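Local coordinates for protein F420-dependent alcohol dehydrogenase (Methanoculleus thermophilus, PDB 1RHC) that oxidises secondary alcohols, probably to ketones, with coenzyme F420 as the electron acceptor, in a barrel fold of the bacterial luciferase family, at residues Glu27-Asp32 against Glu323-Val328; Lys292-Phe297 against Asp319-Val324. All blocks are in the same frame, centred on the assembly; numbering follows the deposited sequence.

Contact 1: residues Glu27-Asp32 against Glu323-Val328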
ATOM      1  N   GLU A  27       4.031  -1.389  22.154  1.00 16.37           N
ATOM      2  CA  GLU A  27       5.384  -1.954  22.118  1.00 14.87           C
ATOM      3  C   GLU A  27       6.107  -1.665  23.428  1.00 25.16           C
ATOM      4  O   GLU A  27       6.787  -2.532  23.998  1.00 18.58           O
ATOM      5  CB  GLU A  27       6.184  -1.344  20.970  1.00 19.42           C
ATOM      6  CG  GLU A  27       7.625  -1.815  20.983  1.00 20.41           C
ATOM      7  CD  GLU A  27       8.362  -1.502  19.691  1.00 25.04           C
ATOM      8  OE1 GLU A  27       8.774  -2.451  19.001  1.00 28.64           O
ATOM      9  OE2 GLU A  27       8.553  -0.315  19.377  1.00 26.13           O
ATOM     10  N   LYS A  28       5.963  -0.436  23.905  1.00 17.81           N
ATOM     11  CA  LYS A  28       6.635  -0.057  25.147  1.00 19.61           C
ATOM     12  C   LYS A  28       6.141  -0.842  26.354  1.00 19.54           C
ATOM     13  O   LYS A  28       6.916  -1.174  27.243  1.00 23.37           O
ATOM     14  CB  LYS A  28       6.462   1.447  25.376  1.00 22.66           C
ATOM     15  CG  LYS A  28       7.324   2.264  24.392  1.00 34.74           C
ATOM     16  CD  LYS A  28       7.137   3.778  24.525  1.00 43.74           C
ATOM     17  CE  LYS A  28       8.017   4.501  23.499  1.00 47.52           C
ATOM     18  NZ  LYS A  28       7.823   5.975  23.493  1.00 52.97           N
ATOM     19  N   VAL A  29       4.848  -1.130  26.389  1.00 17.61           N
ATOM     20  CA  VAL A  29       4.234  -1.877  27.489  1.00 18.67           C
ATOM     21  C   VAL A  29       4.628  -3.342  27.477  1.00 24.98           C
ATOM     22  O   VAL A  29       4.522  -4.018  28.491  1.00 23.92           O
ATOM     23  CB  VAL A  29       2.711  -1.718  27.402  1.00 22.70           C
ATOM     24  CG1 VAL A  29       2.004  -2.812  28.155  1.00 34.62           C
ATOM     25  CG2 VAL A  29       2.340  -0.346  27.939  1.00 26.38           C
ATOM     26  N   GLY A  30       5.062  -3.843  26.321  1.00 18.31           N
ATOM     27  CA  GLY A  30       5.507  -5.227  26.264  1.00 19.91           C
ATOM     28  C   GLY A  30       4.804  -6.178  25.307  1.00 22.26           C
ATOM     29  O   GLY A  30       5.078  -7.384  25.325  1.00 20.01           O
ATOM     30  N   PHE A  31       3.884  -5.683  24.490  1.00 18.14           N
ATOM     31  CA  PHE A  31       3.231  -6.583  23.537  1.00 15.55           C
ATOM     32  C   PHE A  31       4.266  -7.100  22.555  1.00 19.16           C
ATOM     33  O   PHE A  31       5.220  -6.398  22.218  1.00 22.45           O
ATOM     34  CB  PHE A  31       2.103  -5.887  22.778  1.00 17.26           C
ATOM     35  CG  PHE A  31       0.867  -5.663  23.588  1.00 16.06           C
ATOM     36  CD1 PHE A  31       0.739  -4.539  24.401  1.00 20.60           C
ATOM     37  CD2 PHE A  31      -0.203  -6.552  23.494  1.00 17.67           C
ATOM     38  CE1 PHE A  31      -0.439  -4.300  25.100  1.00 20.57           C
ATOM     39  CE2 PHE A  31      -1.390  -6.329  24.184  1.00 21.35           C
ATOM     40  CZ  PHE A  31      -1.509  -5.185  24.996  1.00 23.83           C
ATOM     41  N   ASP A  32       4.068  -8.334  22.094  1.00 20.37           N
ATOM     42  CA  ASP A  32       5.032  -8.976  21.196  1.00 20.32           C
ATOM     43  C   ASP A  32       4.833  -8.587  19.751  1.00 18.15           C
ATOM     44  O   ASP A  32       5.754  -8.618  18.964  1.00 18.24           O
ATOM     45  CB  ASP A  32       4.874 -10.503  21.249  1.00 24.43           C
ATOM     46  CG  ASP A  32       5.145 -11.072  22.626  1.00 28.60           C
ATOM     47  OD1 ASP A  32       6.243 -10.808  23.153  1.00 30.90           O
ATOM     48  OD2 ASP A  32       4.269 -11.777  23.169  1.00 29.42           O
ATOM     49  N   GLU A 323       0.451  -5.268  33.767  1.00 20.70           N
ATOM     50  CA  GLU A 323       0.103  -6.229  34.819  1.00 22.85           C
ATOM     51  C   GLU A 323      -0.356  -7.580  34.235  1.00 25.96           C
ATOM     52  O   GLU A 323      -0.172  -8.630  34.856  1.00 32.76           O
ATOM     53  CB  GLU A 323      -1.037  -5.674  35.676  1.00 22.37           C
ATOM     54  CG  GLU A 323      -0.670  -4.386  36.448  1.00 21.25           C
ATOM     55  CD  GLU A 323       0.349  -4.627  37.550  1.00 30.44           C
ATOM     56  OE1 GLU A 323       0.856  -3.643  38.140  1.00 27.08           O
ATOM     57  OE2 GLU A 323       0.652  -5.796  37.843  1.00 27.69           O
ATOM     58  N   VAL A 324      -0.937  -7.544  33.040  1.00 20.93           N
ATOM     59  CA  VAL A 324      -1.480  -8.757  32.419  1.00 22.14           C
ATOM     60  C   VAL A 324      -0.456  -9.649  31.727  1.00 25.35           C
ATOM     61  O   VAL A 324      -0.415 -10.861  31.949  1.00 24.50           O
ATOM     62  CB  VAL A 324      -2.597  -8.395  31.392  1.00 21.37           C
ATOM     63  CG1 VAL A 324      -3.123  -9.657  30.711  1.00 21.47           C
ATOM     64  CG2 VAL A 324      -3.749  -7.713  32.092  1.00 22.66           C
ATOM     65  N   ILE A 325       0.391  -9.041  30.906  1.00 20.42           N
ATOM     66  CA  ILE A 325       1.348  -9.781  30.118  1.00 21.58           C
ATOM     67  C   ILE A 325       2.258 -10.776  30.864  1.00 27.60           C
ATOM     68  O   ILE A 325       2.323 -11.963  30.504  1.00 26.35           O
ATOM     69  CB  ILE A 325       2.124  -8.785  29.232  1.00 24.35           C
ATOM     70  CG1 ILE A 325       1.186  -8.237  28.147  1.00 20.91           C
ATOM     71  CG2 ILE A 325       3.211  -9.451  28.523  1.00 24.21           C
ATOM     72  CD1 ILE A 325       1.840  -7.165  27.246  1.00 24.66           C
ATOM     73  N   PRO A 326       2.948 -10.334  31.917  1.00 26.68           N
ATOM     74  CA  PRO A 326       3.821 -11.258  32.650  1.00 28.10           C
ATOM     75  C   PRO A 326       3.068 -12.476  33.241  1.00 29.05           C
ATOM     76  O   PRO A 326       3.644 -13.542  33.402  1.00 33.18           O
ATOM     77  CB  PRO A 326       4.420 -10.374  33.751  1.00 30.90           C
ATOM     78  CG  PRO A 326       4.344  -8.987  33.174  1.00 33.35           C
ATOM     79  CD  PRO A 326       2.998  -8.975  32.491  1.00 25.13           C
ATOM     80  N   ALA A 327       1.786 -12.318  33.546  1.00 29.24           N
ATOM     81  CA  ALA A 327       1.000 -13.402  34.134  1.00 30.55           C
ATOM     82  C   ALA A 327       0.523 -14.443  33.123  1.00 37.51           C
ATOM     83  O   ALA A 327       0.280 -15.595  33.474  1.00 36.78           O
ATOM     84  CB  ALA A 327      -0.200 -12.827  34.869  1.00 30.93           C
ATOM     85  N   VAL A 328       0.355 -14.043  31.867  1.00 31.70           N
ATOM     86  CA  VAL A 328      -0.109 -14.990  30.864  1.00 30.61           C
ATOM     87  C   VAL A 328       1.065 -15.554  30.069  1.00 35.01           C
ATOM     88  O   VAL A 328       0.880 -16.420  29.220  1.00 37.92           O
ATOM     89  CB  VAL A 328      -1.183 -14.362  29.947  1.00 26.95           C
ATOM     90  CG1 VAL A 328      -2.421 -14.010  30.766  1.00 34.45           C
ATOM     91  CG2 VAL A 328      -0.661 -13.150  29.270  1.00 28.48           C
TER
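I325 reaches across from helix 321-328 to the turn that ends helix 16-29. It carries the whole contact, with no hydrogen bond between the two segments. Its CB points at the turn but stays back. The CG2 branch comes within 4.2 Å of G30 O. The other branch is longer: CG1 is anti to the carbonyl carbon (chi1 -70°), and the chain then runs extended through chi2 at 177°. This carries CD1 straight into the turn.

The methyl meets both backbone and ring there. CD1 of I325 is 3.7 Å from G30 C and also 3.7 Å from F31 N, so it rests on the peptide that joins these residues. It lies over the centre of one face of the F31 ring, 4.0 Å from the centroid and 12° off the normal, a CH-pi contact. The two side chains cross at about a right angle. V29 CG1 flanks the methyl more loosely, at 4.4 Å from I325 CD1.

G30 has positive phi and ends the helix in a Schellman motif; at these angles a side chain would crowd the carbonyl O of V29.

The F31 ring is buried and also meets Y7 edge-to-face. D32 is hydrogen-bonded to I5 of strand 4-8, through its OD2 and the backbone, while V328 packs on I5 and on I294 of helix 287-300. The contact thus joins two outer helices of the barrel beside strand 4-8.

Contact 2: residues Lys292-Phe297 against Asp319-Val324; sequences KEIERF and DIFKEV
The outer helical layer of the (beta/alpha)8 barrel is joined here, where I294 of helix 287-300 meets F321 and V324 of helix 321-328. The meeting is apolar and buried, and no hydrogen bond crosses it. One methyl does the touching from the side of 292-297. I294 CD1 sits 3.6 Å from V324 CG1 and 4.1 Å from F321 CE2, so it packs against both partners at once. The I294 side chain is extended, with CD1 anti to CA (chi2 170°), and its tip reaches toward the other helix. Its CG2 branch takes no part across these segments. V324 offers CG1, the branch anti to its backbone N (chi1 178°). F321 is met obliquely, at the CE2 corner of its ring. The I294 and V324 side chains also run at a slant to each other.

Helix 287-300 connects strand 282-284 to strand 304-309 in the parallel barrel sheet, a beta-alpha-beta arrangement. I294 accordingly also packs on M282 and F305 of these two strands. The F321 side chain packs on L307 of strand 304-309, and its ring meets that of Y230. M290, one turn before I294 on helix 287-300, also touches the F321 and V324 side chains.

On the same helix E293 and R296, which bracket I294 in sequence, form a salt bridge. R296 NH2 is 3.2 Å from E293 OE1, and the acceptor lies close to the guanidinium plane, 14° out of it.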
ATOM      1  N   LYS A 292      -7.702 -14.049  33.580  1.00 27.45           N
ATOM      2  CA  LYS A 292      -8.559 -15.239  33.508  1.00 28.37           C
ATOM      3  C   LYS A 292      -9.268 -15.372  32.167  1.00 30.42           C
ATOM      4  O   LYS A 292      -9.514 -16.495  31.693  1.00 28.44           O
ATOM      5  CB  LYS A 292      -9.589 -15.222  34.640  1.00 31.31           C
ATOM      6  CG  LYS A 292      -8.975 -15.566  35.975  1.00 38.77           C
ATOM      7  CD  LYS A 292      -9.982 -15.486  37.089  1.00 55.08           C
ATOM      8  CE  LYS A 292      -9.295 -15.664  38.433  1.00 64.64           C
ATOM      9  NZ  LYS A 292     -10.228 -15.413  39.570  1.00 69.07           N
ATOM     10  N   GLU A 293      -9.612 -14.238  31.559  1.00 27.11           N
ATOM     11  CA  GLU A 293     -10.282 -14.247  30.257  1.00 27.34           C
ATOM     12  C   GLU A 293      -9.305 -14.821  29.238  1.00 27.84           C
ATOM     13  O   GLU A 293      -9.664 -15.656  28.415  1.00 30.75           O
ATOM     14  CB  GLU A 293     -10.666 -12.824  29.827  1.00 29.19           C
ATOM     15  CG  GLU A 293     -11.737 -12.163  30.665  1.00 43.74           C
ATOM     16  CD  GLU A 293     -13.108 -12.290  30.057  1.00 51.18           C
ATOM     17  OE1 GLU A 293     -13.256 -13.035  29.063  1.00 56.80           O
ATOM     18  OE2 GLU A 293     -14.048 -11.648  30.571  1.00 59.35           O
ATOM     19  N   ILE A 294      -8.062 -14.378  29.301  1.00 23.70           N
ATOM     20  CA  ILE A 294      -7.053 -14.841  28.362  1.00 25.87           C
ATOM     21  C   ILE A 294      -6.757 -16.322  28.605  1.00 34.55           C
ATOM     22  O   ILE A 294      -6.572 -17.108  27.661  1.00 26.21           O
ATOM     23  CB  ILE A 294      -5.779 -14.001  28.514  1.00 21.18           C
ATOM     24  CG1 ILE A 294      -6.026 -12.591  27.941  1.00 21.39           C
ATOM     25  CG2 ILE A 294      -4.611 -14.676  27.850  1.00 24.92           C
ATOM     26  CD1 ILE A 294      -4.905 -11.611  28.275  1.00 25.73           C
ATOM     27  N   GLU A 295      -6.735 -16.711  29.874  1.00 24.98           N
ATOM     28  CA  GLU A 295      -6.458 -18.101  30.190  1.00 29.77           C
ATOM     29  C   GLU A 295      -7.524 -19.053  29.672  1.00 22.57           C
ATOM     30  O   GLU A 295      -7.184 -20.166  29.266  1.00 28.59           O
ATOM     31  CB  GLU A 295      -6.233 -18.276  31.700  1.00 27.61           C
ATOM     32  CG  GLU A 295      -4.857 -17.788  32.115  1.00 38.94           C
ATOM     33  CD  GLU A 295      -4.620 -17.866  33.599  1.00 55.13           C
ATOM     34  OE1 GLU A 295      -5.587 -18.115  34.363  1.00 59.83           O
ATOM     35  OE2 GLU A 295      -3.454 -17.668  34.012  1.00 66.29           O
ATOM     36  N   ARG A 296      -8.789 -18.638  29.628  1.00 23.62           N
ATOM     37  CA  ARG A 296      -9.798 -19.560  29.131  1.00 31.53           C
ATOM     38  C   ARG A 296      -9.632 -19.783  27.624  1.00 34.72           C
ATOM     39  O   ARG A 296     -10.012 -20.831  27.115  1.00 31.00           O
ATOM     40  CB  ARG A 296     -11.222 -19.111  29.475  1.00 37.31           C
ATOM     41  CG  ARG A 296     -11.796 -18.018  28.604  1.00 54.39           C
ATOM     42  CD  ARG A 296     -13.220 -17.652  29.039  1.00 58.00           C
ATOM     43  NE  ARG A 296     -13.634 -16.371  28.469  1.00 61.33           N
ATOM     44  CZ  ARG A 296     -14.655 -16.210  27.628  1.00 64.01           C
ATOM     45  NH1 ARG A 296     -15.386 -17.257  27.253  1.00 57.04           N
ATOM     46  NH2 ARG A 296     -14.939 -14.999  27.149  1.00 53.56           N
ATOM     47  N   PHE A 297      -9.042 -18.819  26.911  1.00 27.60           N
ATOM     48  CA  PHE A 297      -8.818 -19.007  25.476  1.00 24.96           C
ATOM     49  C   PHE A 297      -7.525 -19.767  25.270  1.00 21.86           C
ATOM     50  O   PHE A 297      -7.401 -20.516  24.301  1.00 27.51           O
ATOM     51  CB  PHE A 297      -8.762 -17.667  24.730  1.00 22.17           C
ATOM     52  CG  PHE A 297     -10.110 -17.121  24.389  1.00 23.54           C
ATOM     53  CD1 PHE A 297     -10.773 -16.246  25.254  1.00 24.99           C
ATOM     54  CD2 PHE A 297     -10.732 -17.481  23.207  1.00 25.63           C
ATOM     55  CE1 PHE A 297     -12.040 -15.745  24.927  1.00 25.84           C
ATOM     56  CE2 PHE A 297     -11.993 -16.987  22.875  1.00 26.52           C
ATOM     57  CZ  PHE A 297     -12.648 -16.117  23.736  1.00 29.18           C
ATOM     58  N   ASP A 319      -2.162   0.395  28.999  1.00 19.03           N
ATOM     59  CA  ASP A 319      -1.299   0.404  30.191  1.00 19.41           C
ATOM     60  C   ASP A 319      -1.486  -0.753  31.154  1.00 14.86           C
ATOM     61  O   ASP A 319      -0.527  -1.232  31.749  1.00 18.58           O
ATOM     62  CB  ASP A 319      -1.550   1.684  31.011  1.00 27.35           C
ATOM     63  CG  ASP A 319      -0.949   2.872  30.387  1.00 42.36           C
ATOM     64  OD1 ASP A 319      -0.105   2.713  29.474  1.00 39.85           O
ATOM     65  OD2 ASP A 319      -1.320   3.965  30.817  1.00 25.84           O
ATOM     66  N   ILE A 320      -2.736  -1.125  31.349  1.00 19.07           N
ATOM     67  CA  ILE A 320      -3.055  -2.196  32.292  1.00 17.57           C
ATOM     68  C   ILE A 320      -2.385  -3.503  31.885  1.00 21.28           C
ATOM     69  O   ILE A 320      -2.227  -4.392  32.712  1.00 19.44           O
ATOM     70  CB  ILE A 320      -4.593  -2.354  32.435  1.00 19.68           C
ATOM     71  CG1 ILE A 320      -4.934  -3.156  33.711  1.00 25.18           C
ATOM     72  CG2 ILE A 320      -5.184  -3.056  31.234  1.00 24.03           C
ATOM     73  CD1 ILE A 320      -4.587  -2.444  34.977  1.00 30.98           C
ATOM     74  N   PHE A 321      -1.944  -3.618  30.625  1.00 22.23           N
ATOM     75  CA  PHE A 321      -1.274  -4.858  30.230  1.00 20.68           C
ATOM     76  C   PHE A 321       0.110  -5.030  30.821  1.00 22.66           C
ATOM     77  O   PHE A 321       0.689  -6.107  30.726  1.00 23.00           O
ATOM     78  CB  PHE A 321      -1.293  -5.068  28.699  1.00 17.02           C
ATOM     79  CG  PHE A 321      -2.586  -5.706  28.220  1.00 22.01           C
ATOM     80  CD1 PHE A 321      -3.766  -4.974  28.168  1.00 20.36           C
ATOM     81  CD2 PHE A 321      -2.637  -7.066  27.932  1.00 24.51           C
ATOM     82  CE1 PHE A 321      -4.974  -5.569  27.852  1.00 25.43           C
ATOM     83  CE2 PHE A 321      -3.851  -7.679  27.613  1.00 20.67           C
ATOM     84  CZ  PHE A 321      -5.017  -6.946  27.572  1.00 25.67           C
ATOM     85  N   LYS A 322       0.644  -3.981  31.459  1.00 18.14           N
ATOM     86  CA  LYS A 322       1.914  -4.127  32.161  1.00 17.09           C
ATOM     87  C   LYS A 322       1.679  -5.189  33.278  1.00 19.64           C
ATOM     88  O   LYS A 322       2.597  -5.901  33.683  1.00 23.79           O
ATOM     89  CB  LYS A 322       2.338  -2.803  32.813  1.00 22.17           C
ATOM     90  CG  LYS A 322       2.791  -1.727  31.810  1.00 28.62           C
ATOM     91  CD  LYS A 322       3.185  -0.419  32.517  1.00 27.08           C
ATOM     92  CE  LYS A 322       4.486  -0.564  33.292  1.00 25.23           C
ATOM     93  NZ  LYS A 322       5.705  -0.517  32.418  1.00 31.71           N
ATOM     94  N   GLU A 323       0.451  -5.268  33.767  1.00 20.70           N
ATOM     95  CA  GLU A 323       0.103  -6.229  34.819  1.00 22.85           C
ATOM     96  C   GLU A 323      -0.356  -7.580  34.235  1.00 25.96           C
ATOM     97  O   GLU A 323      -0.172  -8.630  34.856  1.00 32.76           O
ATOM     98  CB  GLU A 323      -1.037  -5.674  35.676  1.00 22.37           C
ATOM     99  CG  GLU A 323      -0.670  -4.386  36.448  1.00 21.25           C
ATOM    100  CD  GLU A 323       0.349  -4.627  37.550  1.00 30.44           C
ATOM    101  OE1 GLU A 323       0.856  -3.643  38.140  1.00 27.08           O
ATOM    102  OE2 GLU A 323       0.652  -5.796  37.843  1.00 27.69           O
ATOM    103  N   VAL A 324      -0.937  -7.544  33.040  1.00 20.93           N
ATOM    104  CA  VAL A 324      -1.480  -8.757  32.419  1.00 22.14           C
ATOM    105  C   VAL A 324      -0.456  -9.649  31.727  1.00 25.35           C
ATOM    106  O   VAL A 324      -0.415 -10.861  31.949  1.00 24.50           O
ATOM    107  CB  VAL A 324      -2.597  -8.395  31.392  1.00 21.37           C
ATOM    108  CG1 VAL A 324      -3.123  -9.657  30.711  1.00 21.47           C
ATOM    109  CG2 VAL A 324      -3.749  -7.713  32.092  1.00 22.66           C
TER

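Contacts 1 and 2 use the same helix, 321-328, and their centres lie 9 Å apart. Through it, helix 16-29 and helix 287-300 are tied together near the seam where strands 4-8 and 304-309 pair. The contacts also touch directly. F31 CZ is 3.4 Å from F321 CG, with the ring planes at about 35°, and V328 CG1 is 3.7 Å from I294 CG2. V29 CG1 adds a contact with K322 N at 3.8 Å. Both centres lie about 19 Å from the chain centre. The structure holds an F420-acetone adduct, and TIM barrels bind substrate at the C-terminal strand ends; contact 1 sits at the other end, where helix 16-29 leads into strand 33-36.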